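Local coordinates for RNA-binding protein Smaug (Drosophila melanogaster, PDB 1OXJ) that binds RNA, probably recognising it through its SAM domain, which is followed in the chain by a PHAT domain, at residues Met34-Leu42 with Ser52-Lys63. Numbering follows the deposited sequence.
Sequences MLLITEDFL and SHKLALCIDKLK
Met34 turns CG away from its own backbone N (chi1 164°) and bends at its thioether, and this carries its chain over Ile59 and on to Leu62. Its CG lies 3.6 Å from Ile59 CD1, and its CE lies 3.8 Å from Leu62 CD1, Met34 and Leu62 crossing at about a right angle. Ile59 puts CG2 under the turn from Met34 to Ile37, near the carbonyl oxygens of both. Leu35 CD2 touches Leu62 at CB. At the other end of the contact, Leu42 lays CD1 across the side chain of Leu55, 3.8 Å from Leu55 CB, while its CB sits against Ser52. Ser52 OG bonds to Thr48 O, in the residue just before its helix. The methyl of Ala56 fits against the start of helix 39-44, with Ala56 CB 3.6 Å from Glu39 N.

Glu39 reaches along the outside of this core. With chi1 and chi2 both near 180°, its extended chain passes over Ser52 and sets the carboxylate at the edge of the His53 ring, the planes 31° apart. Glu39 OE2 lies 3.2 Å from His53 ND1, though its exact placing is doubtful. With an alanine in its place, CB could still touch Ala56, but His53 would probably lose its nearby carboxylate and the backbone between Ser52 and His53 its aliphatic cover.

Water 1 bridges the segments, hydrogen-bonded to Ile37 O (3.0 Å) and Asp60 OD1 (2.8 Å). Lys63 NZ forms a salt bridge to the same OD1 from above the carboxylate plane. Trp13 of helix 10-16 also packs on Ile59 and Leu62. The contact therefore joins the short helices of the SAM bundle to its long closing helix by a greasy inner face, with charged groups and water along the outer margin.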
# COMPACT_ATOMS: atom_id res chain seq x y z
N MET A 34 9.41 -5.29 12.60
CA MET A 34 9.79 -5.01 11.21
C MET A 34 10.12 -3.54 11.06
O MET A 34 11.11 -3.19 10.40
CB MET A 34 8.64 -5.38 10.24
CG MET A 34 8.76 -4.76 8.79
SD MET A 34 7.42 -5.22 7.65
CE MET A 34 6.10 -4.20 8.26
N LEU A 35 9.32 -2.67 11.67
CA LEU A 35 9.54 -1.23 11.58
C LEU A 35 10.76 -0.73 12.34
O LEU A 35 11.13 0.44 12.22
CB LEU A 35 8.29 -0.46 12.04
CG LEU A 35 7.04 -0.71 11.18
CD1 LEU A 35 5.88 0.14 11.70
CD2 LEU A 35 7.33 -0.39 9.72
N LEU A 36 11.39 -1.60 13.12
CA LEU A 36 12.58 -1.24 13.88
C LEU A 36 13.85 -1.62 13.13
O LEU A 36 14.96 -1.34 13.59
CB LEU A 36 12.57 -1.92 15.25
CG LEU A 36 11.44 -1.49 16.19
CD1 LEU A 36 11.54 -2.25 17.50
CD2 LEU A 36 11.53 0.01 16.42
N ILE A 37 13.68 -2.25 11.98
CA ILE A 37 14.82 -2.69 11.17
C ILE A 37 15.67 -1.55 10.63
O ILE A 37 15.15 -0.58 10.07
CB ILE A 37 14.34 -3.55 9.98
CG1 ILE A 37 13.86 -4.91 10.49
CG2 ILE A 37 15.46 -3.70 8.96
CD1 ILE A 37 13.22 -5.78 9.42
N THR A 38 16.98 -1.68 10.80
CA THR A 38 17.95 -0.69 10.33
C THR A 38 18.98 -1.39 9.44
O THR A 38 19.15 -2.61 9.53
CB THR A 38 18.69 -0.01 11.50
OG1 THR A 38 19.28 -1.01 12.34
CG2 THR A 38 17.74 0.84 12.31
N GLU A 39 19.66 -0.62 8.59
CA GLU A 39 20.66 -1.19 7.69
C GLU A 39 21.74 -1.90 8.49
O GLU A 39 22.26 -2.94 8.08
CB GLU A 39 21.29 -0.08 6.83
CG GLU A 39 22.39 -0.55 5.89
CD GLU A 39 22.93 0.56 5.00
OE1 GLU A 39 23.05 1.71 5.48
OE2 GLU A 39 23.25 0.29 3.83
N ASP A 40 22.07 -1.32 9.64
CA ASP A 40 23.09 -1.85 10.53
C ASP A 40 22.70 -3.23 11.07
O ASP A 40 23.51 -4.15 11.11
CB ASP A 40 23.30 -0.85 11.67
CG ASP A 40 24.53 -1.15 12.49
OD1 ASP A 40 25.54 -1.63 11.92
OD2 ASP A 40 24.49 -0.89 13.71
N PHE A 41 21.44 -3.37 11.46
CA PHE A 41 20.93 -4.64 11.97
C PHE A 41 21.00 -5.71 10.88
O PHE A 41 21.41 -6.84 11.13
CB PHE A 41 19.47 -4.48 12.42
CG PHE A 41 18.71 -5.78 12.48
CD1 PHE A 41 18.96 -6.71 13.48
CD2 PHE A 41 17.77 -6.09 11.49
CE1 PHE A 41 18.30 -7.94 13.50
CE2 PHE A 41 17.10 -7.31 11.50
CZ PHE A 41 17.36 -8.24 12.51
N LEU A 42 20.57 -5.36 9.67
CA LEU A 42 20.57 -6.31 8.57
C LEU A 42 21.97 -6.81 8.24
O LEU A 42 22.18 -8.02 8.06
CB LEU A 42 19.93 -5.67 7.33
CG LEU A 42 18.45 -5.32 7.50
CD1 LEU A 42 17.98 -4.49 6.30
CD2 LEU A 42 17.62 -6.61 7.64
N SER A 52 20.90 -4.79 2.42
CA SER A 52 20.69 -4.17 3.73
C SER A 52 20.25 -2.73 3.50
O SER A 52 19.27 -2.26 4.09
CB SER A 52 21.98 -4.18 4.57
OG SER A 52 22.31 -5.50 4.99
N HIS A 53 20.99 -2.03 2.64
CA HIS A 53 20.67 -0.64 2.34
C HIS A 53 19.30 -0.53 1.67
O HIS A 53 18.48 0.30 2.06
CB HIS A 53 21.74 -0.04 1.42
CG HIS A 53 21.52 1.41 1.12
ND1 HIS A 53 21.45 2.37 2.10
CD2 HIS A 53 21.33 2.06 -0.06
CE1 HIS A 53 21.22 3.55 1.54
NE2 HIS A 53 21.14 3.38 0.24
N LYS A 54 19.04 -1.36 0.66
CA LYS A 54 17.77 -1.31 -0.05
C LYS A 54 16.58 -1.62 0.85
O LYS A 54 15.58 -0.90 0.83
CB LYS A 54 17.79 -2.27 -1.23
CG LYS A 54 16.54 -2.18 -2.09
CD LYS A 54 16.58 -3.22 -3.19
CE LYS A 54 15.40 -3.08 -4.13
NZ LYS A 54 15.44 -4.12 -5.20
N LEU A 55 16.68 -2.69 1.63
CA LEU A 55 15.58 -3.06 2.52
C LEU A 55 15.38 -1.99 3.59
O LEU A 55 14.25 -1.66 3.94
CB LEU A 55 15.84 -4.42 3.17
CG LEU A 55 14.72 -4.99 4.05
CD1 LEU A 55 13.39 -4.95 3.31
CD2 LEU A 55 15.08 -6.42 4.44
N ALA A 56 16.47 -1.42 4.08
CA ALA A 56 16.36 -0.38 5.09
C ALA A 56 15.61 0.81 4.50
O ALA A 56 14.79 1.43 5.16
CB ALA A 56 17.75 0.05 5.57
N LEU A 57 15.90 1.12 3.24
CA LEU A 57 15.24 2.22 2.55
C LEU A 57 13.75 1.94 2.39
O LEU A 57 12.92 2.82 2.57
CB LEU A 57 15.85 2.44 1.16
CG LEU A 57 17.27 3.02 1.10
CD1 LEU A 57 17.67 3.18 -0.37
CD2 LEU A 57 17.31 4.36 1.82
N CYS A 58 13.43 0.69 2.05
CA CYS A 58 12.04 0.30 1.87
C CYS A 58 11.28 0.38 3.19
O CYS A 58 10.12 0.81 3.22
CB CYS A 58 11.95 -1.12 1.30
SG CYS A 58 12.55 -1.26 -0.40
N ILE A 59 11.93 -0.03 4.28
CA ILE A 59 11.31 0.03 5.60
C ILE A 59 11.07 1.49 5.97
O ILE A 59 10.04 1.85 6.55
CB ILE A 59 12.23 -0.65 6.67
CG1 ILE A 59 12.33 -2.15 6.39
CG2 ILE A 59 11.69 -0.39 8.07
CD1 ILE A 59 11.07 -2.95 6.71
N ASP A 60 12.03 2.35 5.62
CA ASP A 60 11.87 3.77 5.90
C ASP A 60 10.67 4.29 5.13
O ASP A 60 9.87 5.07 5.67
CB ASP A 60 13.13 4.55 5.50
CG ASP A 60 14.31 4.23 6.38
OD1 ASP A 60 14.16 4.30 7.62
OD2 ASP A 60 15.39 3.90 5.85
N LYS A 61 10.51 3.86 3.89
CA LYS A 61 9.38 4.30 3.09
C LYS A 61 8.08 3.79 3.69
O LYS A 61 7.04 4.44 3.57
CB LYS A 61 9.51 3.82 1.63
CG LYS A 61 10.65 4.49 0.89
CD LYS A 61 10.59 4.23 -0.61
CE LYS A 61 11.75 4.92 -1.31
NZ LYS A 61 11.70 4.73 -2.78
N LEU A 62 8.13 2.64 4.35
CA LEU A 62 6.94 2.09 4.99
C LEU A 62 6.50 3.09 6.05
O LEU A 62 5.31 3.37 6.21
CB LEU A 62 7.24 0.74 5.66
CG LEU A 62 7.37 -0.49 4.76
CD1 LEU A 62 7.43 -1.77 5.63
CD2 LEU A 62 6.16 -0.55 3.82
N LYS A 63 7.48 3.64 6.77
CA LYS A 63 7.17 4.59 7.83
C LYS A 63 6.56 5.88 7.31
O LYS A 63 5.89 6.59 8.04
CB LYS A 63 8.43 4.92 8.65
CG LYS A 63 9.10 3.73 9.32
CD LYS A 63 10.22 4.21 10.23
CE LYS A 63 11.28 3.14 10.46
NZ LYS A 63 12.11 2.90 9.23
O HOH W 1 15.19 1.85 8.35